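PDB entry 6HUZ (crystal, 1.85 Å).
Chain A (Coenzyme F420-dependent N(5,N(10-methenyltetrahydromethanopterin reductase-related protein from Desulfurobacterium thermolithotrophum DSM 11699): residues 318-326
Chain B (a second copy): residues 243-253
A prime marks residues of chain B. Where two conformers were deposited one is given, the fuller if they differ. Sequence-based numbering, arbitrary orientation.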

# COMPACT_ATOMS: atom_id res chain seq x y z
N ALA A 318 2.90 8.48 7.48
CA ALA A 318 1.86 9.48 7.70
C ALA A 318 0.58 9.12 6.89
O ALA A 318 0.64 8.98 5.66
CB ALA A 318 2.37 10.87 7.32
N PRO A 319 -0.57 8.92 7.57
CA PRO A 319 -1.80 8.53 6.86
C PRO A 319 -2.39 9.62 5.98
O PRO A 319 -2.92 10.62 6.48
CB PRO A 319 -2.75 8.11 7.99
CG PRO A 319 -1.92 8.04 9.21
CD PRO A 319 -0.81 9.01 9.02
N SER A 320 -2.32 9.43 4.67
CA SER A 320 -2.86 10.41 3.71
C SER A 320 -4.22 10.99 4.07
O SER A 320 -4.35 12.21 4.14
CB SER A 320 -2.91 9.83 2.30
OG SER A 320 -1.63 9.90 1.70
N PRO A 321 -5.28 10.18 4.31
CA PRO A 321 -6.59 10.78 4.63
C PRO A 321 -6.58 11.76 5.81
O PRO A 321 -7.35 12.73 5.77
CB PRO A 321 -7.53 9.58 4.83
CG PRO A 321 -6.67 8.41 4.93
CD PRO A 321 -5.36 8.71 4.26
N MET A 322 -5.71 11.53 6.82
CA MET A 322 -5.58 12.43 7.96
C MET A 322 -4.89 13.72 7.51
O MET A 322 -5.33 14.80 7.91
CB MET A 322 -4.76 11.79 9.09
CG MET A 322 -5.50 10.73 9.87
SD MET A 322 -4.42 9.96 11.12
CE MET A 322 -4.17 11.35 12.27
N LEU A 323 -3.82 13.63 6.70
CA LEU A 323 -3.14 14.84 6.19
C LEU A 323 -4.12 15.61 5.27
O LEU A 323 -4.14 16.83 5.25
CB LEU A 323 -1.90 14.46 5.33
CG LEU A 323 -0.65 13.97 6.07
CD1 LEU A 323 0.18 13.06 5.17
CD2 LEU A 323 0.20 15.12 6.50
N VAL A 324 -4.92 14.88 4.50
CA VAL A 324 -5.89 15.49 3.58
C VAL A 324 -6.92 16.31 4.40
O VAL A 324 -7.19 17.48 4.08
CB VAL A 324 -6.56 14.45 2.65
CG1 VAL A 324 -7.79 15.03 1.92
CG2 VAL A 324 -5.56 13.93 1.62
N GLU A 325 -7.46 15.73 5.48
CA GLU A 325 -8.44 16.42 6.31
C GLU A 325 -7.87 17.71 6.91
O GLU A 325 -8.54 18.72 6.91
CB GLU A 325 -8.92 15.52 7.46
CG GLU A 325 -10.00 14.55 7.05
CD GLU A 325 -10.33 13.52 8.11
OE1 GLU A 325 -10.26 12.31 7.82
OE2 GLU A 325 -10.66 13.93 9.25
N HIS A 326 -6.65 17.65 7.42
CA HIS A 326 -5.98 18.80 8.03
C HIS A 326 -5.74 19.89 6.99
O HIS A 326 -5.99 21.07 7.26
CB HIS A 326 -4.65 18.39 8.66
CG HIS A 326 -4.79 17.89 10.07
ND1 HIS A 326 -5.00 16.55 10.35
CD2 HIS A 326 -4.74 18.58 11.24
CE1 HIS A 326 -5.07 16.46 11.67
NE2 HIS A 326 -4.92 17.66 12.25
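Chain B (243-253) LQVISSLVTKY

Lys252′ forms a salt bridge with Glu325: its NZ donates a hydrogen bond to OE1 of Glu325 at 2.7 Å. Both residues direct their CA-to-CB bonds toward the opposing stretch, and the lysine reaches the carboxylate through chi angles t, p, t, t; Glu325 is poorly ordered, so its end is less sharply defined than the distance suggests. A second polar approach lies between NE2 of Gln244′ and OG of Ser320, 3.0 Å apart, but the angle is poor and the pair is not hydrogen-bonded; both atoms find partners elsewhere in the structure. The CA-to-CB bond of Gln244′ points sideways relative to chain A, but the side chain (chi1 t, chi2 p) brings its end nearer.

Between these two polar sites the contact is close packing around Pro321, the residue of chain A most covered by chain B. CD of Pro321 lies 3.6 Å from OG of Ser248′, CG of Pro321 3.7 Å from CG2 of Thr251′, and CB of Pro321 4.1 Å from CB of Lys252′, so the pyrrolidine ring meets three residues within little more than one helical turn. CB of Pro319 adds a contact of 4.0 Å to the same CG2 of Thr251′, and CB of Ser320 stands 3.8 Å from OG of Ser248′.

Chain B is helical throughout 243-253, with successive i to i+4 backbone hydrogen bonds from Ser247′ N to Leu243′ O through Tyr253′ N to Leu249′ O. In chain A, Ala318 and Pro319 form the lead-in to a helix that starts at Ser320, with Pro319 at the N-cap position. The helix axes approach to 9.5 Å, and their N-to-C directions differ by 72°, a steep crossing. The CA atoms of Pro321 and Ser248′ come within 5.8 Å. Together the stretches bury 328 Å².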

# COMPACT_ATOMS: atom_id res chain seq x y z
N LEU B 243 -1.09 1.15 -3.77
CA LEU B 243 -0.89 0.99 -2.34
C LEU B 243 -1.38 2.17 -1.51
O LEU B 243 -1.95 1.92 -0.44
CB LEU B 243 0.57 0.64 -2.04
CG LEU B 243 1.09 -0.59 -2.83
CD1 LEU B 243 2.52 -0.89 -2.49
CD2 LEU B 243 0.16 -1.82 -2.67
N GLN B 244 -1.22 3.41 -2.00
CA GLN B 244 -1.73 4.59 -1.28
C GLN B 244 -3.26 4.46 -1.20
O GLN B 244 -3.84 4.71 -0.16
CB GLN B 244 -1.39 5.87 -2.06
CG GLN B 244 -1.78 7.19 -1.39
CD GLN B 244 -1.18 7.36 -0.01
OE1 GLN B 244 -0.04 7.80 0.16
NE2 GLN B 244 -1.94 7.01 1.00
N VAL B 245 -3.91 4.10 -2.32
CA VAL B 245 -5.37 3.97 -2.33
C VAL B 245 -5.87 2.93 -1.31
O VAL B 245 -6.79 3.22 -0.55
CB VAL B 245 -5.89 3.68 -3.75
CG1 VAL B 245 -7.32 3.17 -3.74
CG2 VAL B 245 -5.77 4.94 -4.61
N ILE B 246 -5.28 1.73 -1.31
CA ILE B 246 -5.72 0.70 -0.37
C ILE B 246 -5.49 1.20 1.04
O ILE B 246 -6.39 1.11 1.84
CB ILE B 246 -5.00 -0.67 -0.58
CG1 ILE B 246 -5.42 -1.27 -1.96
CG2 ILE B 246 -5.35 -1.64 0.59
CD1 ILE B 246 -4.51 -2.41 -2.38
N SER B 247 -4.31 1.72 1.34
CA SER B 247 -3.99 2.23 2.70
C SER B 247 -5.02 3.32 3.13
O SER B 247 -5.53 3.27 4.25
CB SER B 247 -2.59 2.86 2.71
OG SER B 247 -2.26 3.18 4.05
N SER B 248 -5.32 4.30 2.24
CA SER B 248 -6.26 5.39 2.55
C SER B 248 -7.66 4.85 2.86
O SER B 248 -8.33 5.34 3.78
CB SER B 248 -6.38 6.37 1.36
OG SER B 248 -5.11 6.99 1.14
N LEU B 249 -8.09 3.84 2.09
CA LEU B 249 -9.41 3.24 2.26
C LEU B 249 -9.54 2.51 3.60
O LEU B 249 -10.57 2.68 4.28
CB LEU B 249 -9.73 2.31 1.08
CG LEU B 249 -10.08 3.03 -0.21
CD1 LEU B 249 -10.02 2.05 -1.41
CD2 LEU B 249 -11.42 3.74 -0.12
N VAL B 250 -8.54 1.73 3.97
CA VAL B 250 -8.53 1.01 5.26
C VAL B 250 -8.47 2.06 6.40
O VAL B 250 -9.23 1.96 7.35
CB VAL B 250 -7.35 -0.00 5.38
CG1 VAL B 250 -7.27 -0.58 6.80
CG2 VAL B 250 -7.49 -1.12 4.35
N THR B 251 -7.60 3.07 6.30
CA THR B 251 -7.50 4.09 7.37
C THR B 251 -8.78 4.85 7.59
O THR B 251 -9.21 5.07 8.73
CB THR B 251 -6.40 5.11 7.04
OG1 THR B 251 -5.16 4.43 7.07
CG2 THR B 251 -6.36 6.31 8.02
N LYS B 252 -9.37 5.30 6.52
CA LYS B 252 -10.57 6.08 6.65
C LYS B 252 -11.84 5.28 6.82
O LYS B 252 -12.70 5.66 7.62
CB LYS B 252 -10.69 6.95 5.39
CG LYS B 252 -11.89 7.86 5.32
CD LYS B 252 -11.75 9.06 6.19
CE LYS B 252 -12.70 10.15 5.74
NZ LYS B 252 -12.46 11.40 6.51
N TYR B 253 -12.00 4.22 6.06
CA TYR B 253 -13.27 3.47 6.06
C TYR B 253 -13.21 2.04 6.56
O TYR B 253 -14.23 1.37 6.54
CB TYR B 253 -13.90 3.50 4.64
CG TYR B 253 -13.98 4.86 3.98
CD1 TYR B 253 -14.92 5.81 4.39
CD2 TYR B 253 -13.18 5.18 2.89
CE1 TYR B 253 -15.03 7.04 3.75
CE2 TYR B 253 -13.26 6.41 2.27
CZ TYR B 253 -14.19 7.35 2.69
OH TYR B 253 -14.22 8.57 2.06